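Translocator protein BipD (Burkholderia pseudomallei, PDB 3NFT) is required for invasion of epithelial cells and survival within host cells, and probably regulates secretion of the effectors BipB and BipC through the type III system. Local coordinates at residues A[183-186]-A[187-191]; A[214-217]-A[218-222]. All blocks are in the same frame, centred on the assembly; numbering follows the deposited sequence.

Contact 1: A[183-186]-A[187-191]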
loop_
_atom_site.group_PDB
_atom_site.type_symbol
_atom_site.label_atom_id
_atom_site.label_comp_id
_atom_site.label_asym_id
_atom_site.label_seq_id
_atom_site.Cartn_x
_atom_site.Cartn_y
_atom_site.Cartn_z
ATOM N N LEU A 183 -7.942 41.676 26.019
ATOM C CA LEU A 183 -8.227 41.233 24.650
ATOM C C LEU A 183 -7.330 40.060 24.251
ATOM O O LEU A 183 -7.796 39.069 23.694
ATOM C CB LEU A 183 -8.074 42.402 23.659
ATOM C CG LEU A 183 -9.109 43.505 23.702
ATOM C CD1 LEU A 183 -8.659 44.683 22.813
ATOM C CD2 LEU A 183 -10.449 42.987 23.212
ATOM N N ILE A 184 -6.035 40.175 24.533
ATOM C CA ILE A 184 -5.095 39.119 24.214
ATOM C C ILE A 184 -5.404 37.852 24.992
ATOM O O ILE A 184 -5.339 36.755 24.460
ATOM C CB ILE A 184 -3.631 39.568 24.363
ATOM C CG1 ILE A 184 -3.326 40.706 23.360
ATOM C CG2 ILE A 184 -2.659 38.391 24.138
ATOM C CD1 ILE A 184 -2.045 41.415 23.552
ATOM N N GLN A 185 -5.712 37.985 26.280
ATOM C CA GLN A 185 -6.028 36.818 27.051
ATOM C C GLN A 185 -7.253 36.089 26.516
ATOM O O GLN A 185 -7.322 34.848 26.547
ATOM C CB GLN A 185 -6.211 37.230 28.516
ATOM C CG GLN A 185 -6.293 36.025 29.466
ATOM C CD GLN A 185 -4.994 35.242 29.528
ATOM O OE1 GLN A 185 -3.923 35.817 29.766
ATOM N NE2 GLN A 185 -5.073 33.920 29.288
ATOM N N GLN A 186 -8.218 36.843 25.993
ATOM C CA GLN A 186 -9.416 36.258 25.362
ATOM C C GLN A 186 -9.037 35.350 24.185
ATOM O O GLN A 186 -9.583 34.279 23.995
ATOM C CB GLN A 186 -10.335 37.382 24.951
ATOM C CG GLN A 186 -11.697 37.036 24.510
ATOM C CD GLN A 186 -12.597 38.279 24.430
ATOM O OE1 GLN A 186 -12.268 39.284 23.771
ATOM N NE2 GLN A 186 -13.745 38.211 25.110
ATOM N N VAL A 187 -8.057 35.773 23.403
ATOM C CA VAL A 187 -7.543 34.918 22.356
ATOM C C VAL A 187 -6.874 33.663 22.912
ATOM O O VAL A 187 -7.107 32.571 22.454
ATOM C CB VAL A 187 -6.573 35.700 21.438
ATOM C CG1 VAL A 187 -5.949 34.757 20.390
ATOM C CG2 VAL A 187 -7.330 36.883 20.807
ATOM N N ILE A 188 -6.006 33.829 23.889
ATOM C CA ILE A 188 -5.289 32.692 24.470
ATOM C C ILE A 188 -6.303 31.669 25.003
ATOM O O ILE A 188 -6.150 30.450 24.810
ATOM C CB ILE A 188 -4.336 33.171 25.605
ATOM C CG1 ILE A 188 -3.175 34.007 25.060
ATOM C CG2 ILE A 188 -3.798 31.959 26.424
ATOM C CD1 ILE A 188 -2.274 34.627 26.131
ATOM N N ASP A 189 -7.338 32.180 25.655
ATOM C CA ASP A 189 -8.350 31.322 26.273
ATOM C C ASP A 189 -9.197 30.549 25.300
ATOM O O ASP A 189 -9.826 29.564 25.669
ATOM C CB ASP A 189 -9.287 32.140 27.171
ATOM C CG ASP A 189 -8.609 32.608 28.437
ATOM O OD1 ASP A 189 -9.163 33.502 29.080
ATOM O OD2 ASP A 189 -7.508 32.122 28.762
ATOM N N HIS A 190 -9.229 30.968 24.039
ATOM C CA HIS A 190 -10.096 30.317 23.079
ATOM C C HIS A 190 -9.363 29.781 21.867
ATOM O O HIS A 190 -9.960 29.570 20.805
ATOM C CB HIS A 190 -11.219 31.266 22.701
ATOM C CG HIS A 190 -12.075 31.651 23.871
ATOM N ND1 HIS A 190 -13.108 30.858 24.328
ATOM C CD2 HIS A 190 -12.045 32.733 24.682
ATOM C CE1 HIS A 190 -13.682 31.441 25.367
ATOM N NE2 HIS A 190 -13.059 32.581 25.602
ATOM N N LEU A 191 -8.081 29.482 22.041
ATOM C CA LEU A 191 -7.315 28.915 20.942
ATOM C C LEU A 191 -7.958 27.620 20.436
ATOM O O LEU A 191 -8.390 26.767 21.226
ATOM C CB LEU A 191 -5.862 28.664 21.344
ATOM C CG LEU A 191 -5.036 29.934 21.557
ATOM C CD1 LEU A 191 -3.690 29.599 22.205
ATOM C CD2 LEU A 191 -4.851 30.712 20.234
#
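Gln185 and Asp189 meet side chain to side chain one turn apart, within the C-terminal part of helix 177-189. Gln185 starts with CG anti to its own nitrogen (chi1 -169°) and then bends at chi2 (66°), which turns the amide along the helix toward Asp189. Its NE2 gives a hydrogen bond of 3.1 Å to Asp189 OD2. The bond lies in the amide plane but meets OD2 from above the carboxylate plane; the two planes are 46° apart. The other end of the amide is also held: OE1 accepts from Arg232 of helix 226-233, so both ends are engaged, which should limit rotation about chi3. Beside the amide, Ile188 CG2 lies 3.7 Å from Gln185 NE2, and Ile188 CD1 approaches Ile184 CG2 at 4.3 Å. Ile184, Val187 and Ile188 turn their hydrocarbon to helix 226-233, and Val187 also touches helix 121-160. In the backbone, Asp189 N donates to Gln185 O at 2.8 Å. The next carbonyl, Gln186 O, sits in the plane of the His190 ring at its edge, 3.0 Å from CD2. Asp189, Gln185 and Arg232 thus form a short polar relay beside the apolar side chains, and the neutral amide, between acid and base, would probably be polarised by both.

Contact 2: A[214-217]-A[218-222]; sequences SISD and SGVVT
Ser214 and Thr222 form the hydrogen-bonded antiparallel pair of a beta hairpin whose strands, 213-215 and 220-223, are joined by a type I turn from Ser216 to Gly219. Ser214 N donates to Thr222 O, and Thr222 N returns the bond to Ser214 O, both at 2.9 Å. Nearer the turn, Val220 O takes the N-H of Ser216 at 2.9 Å and also a CA-H contact from Ile215. The N-H of Val220 is met by a side chain: it donates to Ser216 OG at 3.1 Å. Ser216 O is used instead by Gly219 N, which closes the turn at 3.0 Å from well above the carbonyl plane. Gly219 takes a left-handed backbone conformation (phi 85°) as the chain leaves the turn. Outside the hairpin, Arg206 NH2 makes a salt bridge with Asp217 OD2 and hydrogen-bonds Ile215 O, while Gln195 reaches Ser218 O; backbone hydrogen bonds also join Val221 with Met194 and Gly219 with Leu196. On the other face from Ser214 and Thr222, Ile215 and Val221 lie side by side, CG2 to CG2 4.1 Å, with Ile215 packed on helix 202-209. The Ser216 hydroxyl stands between its own backbone nitrogen and carbonyl carbon (chi1 80°), and there Ser216 OG shares a second hydrogen bond, 3.0 Å long, with Ser218 OG.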
loop_
_atom_site.group_PDB
_atom_site.type_symbol
_atom_site.label_atom_id
_atom_site.label_comp_id
_atom_site.label_asym_id
_atom_site.label_seq_id
_atom_site.Cartn_x
_atom_site.Cartn_y
_atom_site.Cartn_z
ATOM N N SER A 214 1.619 21.702 19.977
ATOM C CA SER A 214 1.869 20.524 20.772
ATOM C C SER A 214 0.858 19.486 20.362
ATOM O O SER A 214 -0.276 19.825 20.026
ATOM C CB SER A 214 1.716 20.870 22.257
ATOM O OG SER A 214 2.721 21.774 22.633
ATOM N N ILE A 215 1.266 18.221 20.354
ATOM C CA ILE A 215 0.365 17.132 20.021
ATOM C C ILE A 215 0.390 16.122 21.151
ATOM O O ILE A 215 1.460 15.647 21.553
ATOM C CB ILE A 215 0.741 16.421 18.706
ATOM C CG1 ILE A 215 1.053 17.455 17.632
ATOM C CG2 ILE A 215 -0.396 15.506 18.253
ATOM C CD1 ILE A 215 1.375 16.838 16.274
ATOM N N SER A 216 -0.789 15.805 21.648
ATOM C CA SER A 216 -0.925 14.824 22.734
ATOM C C SER A 216 -0.798 13.409 22.187
ATOM O O SER A 216 -0.884 13.190 20.995
ATOM C CB SER A 216 -2.266 15.031 23.431
ATOM O OG SER A 216 -3.355 14.465 22.734
ATOM N N ASP A 217 -0.631 12.418 23.074
ATOM C CA ASP A 217 -0.556 11.041 22.618
ATOM C C ASP A 217 -1.873 10.573 21.979
ATOM O O ASP A 217 -1.872 9.627 21.198
ATOM C CB ASP A 217 -0.165 10.104 23.779
ATOM C CG ASP A 217 1.252 10.350 24.288
ATOM O OD1 ASP A 217 1.568 9.908 25.426
ATOM O OD2 ASP A 217 2.077 10.950 23.567
ATOM N N SER A 218 -2.985 11.242 22.280
ATOM C CA SER A 218 -4.261 10.918 21.646
ATOM C C SER A 218 -4.551 11.703 20.364
ATOM O O SER A 218 -5.636 11.589 19.805
ATOM C CB SER A 218 -5.410 11.115 22.632
ATOM O OG SER A 218 -5.483 12.447 23.100
ATOM N N GLY A 219 -3.574 12.475 19.890
ATOM C CA GLY A 219 -3.702 13.200 18.633
ATOM C C GLY A 219 -4.384 14.552 18.704
ATOM O O GLY A 219 -4.818 15.092 17.658
ATOM N N VAL A 220 -4.468 15.131 19.904
ATOM C CA VAL A 220 -5.010 16.449 20.062
ATOM C C VAL A 220 -3.884 17.457 19.826
ATOM O O VAL A 220 -2.859 17.447 20.522
ATOM C CB VAL A 220 -5.631 16.675 21.463
ATOM C CG1 VAL A 220 -6.101 18.114 21.612
ATOM C CG2 VAL A 220 -6.799 15.683 21.701
ATOM N N VAL A 221 -4.091 18.315 18.839
ATOM C CA VAL A 221 -3.169 19.372 18.507
ATOM C C VAL A 221 -3.641 20.671 19.139
ATOM O O VAL A 221 -4.778 21.105 18.914
ATOM C CB VAL A 221 -3.058 19.562 16.992
ATOM C CG1 VAL A 221 -1.984 20.591 16.694
ATOM C CG2 VAL A 221 -2.743 18.229 16.306
ATOM N N THR A 222 -2.763 21.283 19.928
ATOM C CA THR A 222 -3.008 22.583 20.538
ATOM C C THR A 222 -1.932 23.566 20.057
ATOM O O THR A 222 -0.824 23.171 19.676
ATOM C CB THR A 222 -2.983 22.506 22.079
ATOM O OG1 THR A 222 -1.760 21.914 22.495
ATOM C CG2 THR A 222 -4.160 21.687 22.603
#

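In the fold
After the N-terminal helices and the 61-68 hairpin, the chain runs through the long helix 121-160 and the strands 165-168 and 172-175, then enters helix 177-189, which holds contact 1. It continues through strand 193-195 and helix 202-209 to the hairpin of contact 2. The contacts are in series, neither nested nor crossed. Contact 1 closes no loop beyond its helical turn; contact 2 closes the tight turn between its strands. Their centres are 20 Å apart and their nearest atoms about 7 Å. Strand 193-195, soon after contact 1, pairs with strand 220-223 of contact 2, and helix 226-233, following that hairpin, returns to pack on Ile184, Val187 and Ile188 of contact 1.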